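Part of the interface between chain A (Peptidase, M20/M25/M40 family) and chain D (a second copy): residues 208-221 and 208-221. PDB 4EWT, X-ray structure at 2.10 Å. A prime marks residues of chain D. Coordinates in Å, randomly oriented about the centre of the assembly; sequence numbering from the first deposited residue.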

# COMPACT_ATOMS: atom_id res chain seq x y z
N ALA A 208 4.18 -9.45 11.70
CA ALA A 208 2.73 -9.33 11.64
C ALA A 208 2.26 -7.89 11.44
O ALA A 208 1.19 -7.66 10.88
CB ALA A 208 2.09 -9.94 12.87
N ILE A 209 3.04 -6.91 11.89
CA ILE A 209 2.62 -5.51 11.72
C ILE A 209 2.67 -5.12 10.24
O ILE A 209 1.75 -4.50 9.75
CB ILE A 209 3.42 -4.54 12.64
CG1 ILE A 209 2.90 -4.70 14.07
CG2 ILE A 209 3.29 -3.07 12.15
CD1 ILE A 209 3.79 -4.07 15.15
N VAL A 210 3.75 -5.45 9.56
CA VAL A 210 3.87 -5.24 8.13
C VAL A 210 2.72 -5.96 7.39
O VAL A 210 2.05 -5.34 6.57
CB VAL A 210 5.26 -5.72 7.63
CG1 VAL A 210 5.26 -5.96 6.13
CG2 VAL A 210 6.37 -4.75 8.06
N ALA A 211 2.46 -7.22 7.70
CA ALA A 211 1.39 -7.94 7.00
C ALA A 211 0.02 -7.31 7.25
O ALA A 211 -0.78 -7.18 6.32
CB ALA A 211 1.36 -9.45 7.41
N GLY A 212 -0.24 -6.96 8.51
CA GLY A 212 -1.51 -6.35 8.88
C GLY A 212 -1.67 -4.98 8.23
O GLY A 212 -2.78 -4.61 7.82
N SER A 213 -0.56 -4.23 8.13
CA SER A 213 -0.57 -2.91 7.47
C SER A 213 -0.82 -3.03 5.98
O SER A 213 -1.54 -2.20 5.41
CB SER A 213 0.74 -2.18 7.71
OG SER A 213 0.79 -1.76 9.07
N TYR A 214 -0.20 -4.03 5.33
CA TYR A 214 -0.48 -4.27 3.92
C TYR A 214 -1.93 -4.68 3.75
O TYR A 214 -2.59 -4.20 2.84
CB TYR A 214 0.49 -5.27 3.27
CG TYR A 214 1.78 -4.62 2.76
CD1 TYR A 214 1.86 -4.04 1.48
CD2 TYR A 214 2.91 -4.55 3.58
CE1 TYR A 214 3.08 -3.41 1.03
CE2 TYR A 214 4.12 -3.94 3.15
CZ TYR A 214 4.21 -3.38 1.89
OH TYR A 214 5.41 -2.79 1.50
N PHE A 215 -2.44 -5.54 4.63
CA PHE A 215 -3.87 -5.84 4.64
C PHE A 215 -4.80 -4.62 4.72
O PHE A 215 -5.80 -4.59 4.01
CB PHE A 215 -4.24 -6.81 5.77
CG PHE A 215 -5.71 -7.14 5.82
CD1 PHE A 215 -6.25 -8.10 4.96
CD2 PHE A 215 -6.54 -6.52 6.73
CE1 PHE A 215 -7.61 -8.42 4.99
CE2 PHE A 215 -7.91 -6.84 6.78
CZ PHE A 215 -8.44 -7.80 5.90
N VAL A 216 -4.49 -3.64 5.59
CA VAL A 216 -5.34 -2.45 5.72
C VAL A 216 -5.35 -1.66 4.41
O VAL A 216 -6.43 -1.26 3.98
CB VAL A 216 -4.96 -1.56 6.96
CG1 VAL A 216 -5.74 -0.26 6.97
CG2 VAL A 216 -5.22 -2.33 8.29
N THR A 217 -4.19 -1.48 3.77
CA THR A 217 -4.10 -0.80 2.49
C THR A 217 -4.85 -1.52 1.37
O THR A 217 -5.58 -0.89 0.60
CB THR A 217 -2.62 -0.58 2.03
OG1 THR A 217 -2.01 -1.87 1.79
CG2 THR A 217 -1.83 0.19 3.08
N ALA A 218 -4.69 -2.85 1.28
CA ALA A 218 -5.41 -3.65 0.28
C ALA A 218 -6.93 -3.66 0.51
O ALA A 218 -7.72 -3.74 -0.44
CB ALA A 218 -4.85 -5.08 0.26
N LEU A 219 -7.34 -3.60 1.77
CA LEU A 219 -8.76 -3.62 2.12
C LEU A 219 -9.55 -2.44 1.51
O LEU A 219 -10.76 -2.56 1.29
CB LEU A 219 -8.92 -3.58 3.63
CG LEU A 219 -10.30 -3.89 4.22
CD1 LEU A 219 -10.70 -5.33 3.92
CD2 LEU A 219 -10.22 -3.65 5.69
N GLN A 220 -8.88 -1.33 1.23
CA GLN A 220 -9.54 -0.14 0.70
C GLN A 220 -10.14 -0.41 -0.69
O GLN A 220 -11.05 0.30 -1.10
CB GLN A 220 -8.57 1.05 0.63
CG GLN A 220 -7.91 1.38 2.01
CD GLN A 220 -8.89 1.33 3.17
OE1 GLN A 220 -8.70 0.55 4.12
NE2 GLN A 220 -9.94 2.15 3.09
N THR A 221 -9.63 -1.44 -1.38
CA THR A 221 -10.16 -1.80 -2.69
C THR A 221 -11.52 -2.46 -2.64
O THR A 221 -12.21 -2.50 -3.65
CB THR A 221 -9.22 -2.73 -3.49
OG1 THR A 221 -8.97 -3.93 -2.74
CG2 THR A 221 -7.91 -2.02 -3.84
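Chain D 208-221: AIVAGSYFVTALQT

Chain D residues 208-221 form a helix, with phi/psi near -60/-45 for most of its length and i to i+4 backbone hydrogen bonds such as Ser213′ N to Ile209′ O at 2.8 Å. It packs against the same helix of chain A with axes 8.1 Å apart at closest approach and a signed crossing angle of -118°, so the two run obliquely, nearer antiparallel than parallel. The register centres on Ser213 and Ser213′, whose CA atoms are 4.4 Å apart; Tyr214 CA lies 6.4 Å from Thr217′ CA, and Thr217 CA 6.3 Å from Tyr214′ CA.

At this closest CA pair Ser213 CB lies 3.7 Å from Ser213′ O, and both hydroxyls bond within their own helix: Ser213 OG donates to Ile209 O and Ser213′ OG to Ile209′ O, each at 3.0 Å. Val216 CB then comes within 3.2 Å of Ser213′ OG.

Apolar packing flanks the centre, with Val216′ CG1 4.2 Å from Val210 CG2 and 4.4 Å from Ile209 CG2.

The aromatic contacts differ between copies. Thr217 CG2 sits 3.5 Å from the Tyr214′ ring centroid, 5° off the normal, a CH-pi contact. Thr217′, with chi1 at -101°, instead places OG1 over the Tyr214 ring, 3.6 Å from Tyr214 CE1.

No hydrogen bond crosses between the stretches; the two stretches together bury 657 Å², both sides summed.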

# COMPACT_ATOMS: atom_id res chain seq x y z
N ALA D 208 -6.81 7.36 11.41
CA ALA D 208 -5.39 7.23 11.76
C ALA D 208 -4.84 5.81 11.55
O ALA D 208 -3.65 5.64 11.36
CB ALA D 208 -5.10 7.73 13.18
N ILE D 209 -5.69 4.79 11.60
CA ILE D 209 -5.26 3.40 11.31
C ILE D 209 -4.85 3.24 9.82
O ILE D 209 -3.83 2.62 9.49
CB ILE D 209 -6.33 2.36 11.74
CG1 ILE D 209 -6.29 2.18 13.26
CG2 ILE D 209 -6.06 0.97 11.10
CD1 ILE D 209 -7.48 1.39 13.85
N VAL D 210 -5.66 3.82 8.94
CA VAL D 210 -5.36 3.85 7.52
C VAL D 210 -4.05 4.65 7.25
O VAL D 210 -3.15 4.17 6.55
CB VAL D 210 -6.55 4.40 6.73
CG1 VAL D 210 -6.14 4.79 5.29
CG2 VAL D 210 -7.71 3.43 6.76
N ALA D 211 -3.94 5.85 7.82
CA ALA D 211 -2.72 6.66 7.62
C ALA D 211 -1.49 5.88 8.11
O ALA D 211 -0.50 5.76 7.41
CB ALA D 211 -2.82 7.99 8.32
N GLY D 212 -1.60 5.34 9.32
CA GLY D 212 -0.52 4.58 9.92
C GLY D 212 -0.15 3.35 9.10
O GLY D 212 1.03 3.04 8.94
N SER D 213 -1.16 2.65 8.61
CA SER D 213 -0.93 1.47 7.77
C SER D 213 -0.18 1.83 6.48
O SER D 213 0.75 1.12 6.07
CB SER D 213 -2.25 0.80 7.45
OG SER D 213 -2.71 0.03 8.58
N TYR D 214 -0.62 2.86 5.80
CA TYR D 214 0.04 3.39 4.66
C TYR D 214 1.51 3.83 5.03
O TYR D 214 2.38 3.52 4.29
CB TYR D 214 -0.78 4.43 3.88
CG TYR D 214 -1.88 3.87 2.92
CD1 TYR D 214 -1.60 3.52 1.60
CD2 TYR D 214 -3.19 3.67 3.35
CE1 TYR D 214 -2.61 3.02 0.77
CE2 TYR D 214 -4.19 3.21 2.52
CZ TYR D 214 -3.92 2.86 1.24
OH TYR D 214 -4.91 2.35 0.48
N PHE D 215 1.71 4.43 6.18
CA PHE D 215 3.05 4.80 6.63
C PHE D 215 3.96 3.55 6.68
O PHE D 215 5.06 3.57 6.14
CB PHE D 215 3.04 5.50 8.00
CG PHE D 215 4.41 5.80 8.53
CD1 PHE D 215 5.15 6.88 8.04
CD2 PHE D 215 4.99 4.99 9.52
CE1 PHE D 215 6.42 7.12 8.51
CE2 PHE D 215 6.25 5.25 10.00
CZ PHE D 215 6.97 6.32 9.49
N VAL D 216 3.48 2.46 7.28
CA VAL D 216 4.32 1.28 7.47
C VAL D 216 4.72 0.66 6.12
O VAL D 216 5.80 0.09 5.95
CB VAL D 216 3.59 0.23 8.35
CG1 VAL D 216 4.29 -1.14 8.31
CG2 VAL D 216 3.47 0.76 9.79
N THR D 217 3.80 0.79 5.19
CA THR D 217 3.94 0.32 3.84
C THR D 217 5.02 1.11 3.11
O THR D 217 5.95 0.51 2.56
CB THR D 217 2.52 0.43 3.21
OG1 THR D 217 1.91 -0.85 3.21
CG2 THR D 217 2.48 1.04 1.90
N ALA D 218 4.90 2.43 3.10
CA ALA D 218 5.90 3.32 2.50
C ALA D 218 7.26 3.19 3.16
O ALA D 218 8.30 3.36 2.49
CB ALA D 218 5.43 4.78 2.54
N LEU D 219 7.27 2.89 4.45
CA LEU D 219 8.50 2.81 5.26
C LEU D 219 9.50 1.77 4.72
O LEU D 219 10.71 1.92 4.91
CB LEU D 219 8.18 2.47 6.73
CG LEU D 219 9.27 2.63 7.82
CD1 LEU D 219 9.81 4.05 7.95
CD2 LEU D 219 8.71 2.20 9.14
N GLN D 220 8.99 0.76 4.04
CA GLN D 220 9.82 -0.33 3.52
C GLN D 220 10.81 0.13 2.47
O GLN D 220 11.85 -0.51 2.28
CB GLN D 220 8.96 -1.49 3.00
CG GLN D 220 7.90 -1.99 4.04
CD GLN D 220 8.49 -2.28 5.41
OE1 GLN D 220 9.45 -3.06 5.52
NE2 GLN D 220 7.89 -1.69 6.48
N THR D 221 10.50 1.27 1.82
CA THR D 221 11.35 1.83 0.80
C THR D 221 12.62 2.46 1.35
O THR D 221 13.54 2.75 0.57
CB THR D 221 10.62 2.90 -0.11
OG1 THR D 221 10.25 4.05 0.66
CG2 THR D 221 9.40 2.31 -0.78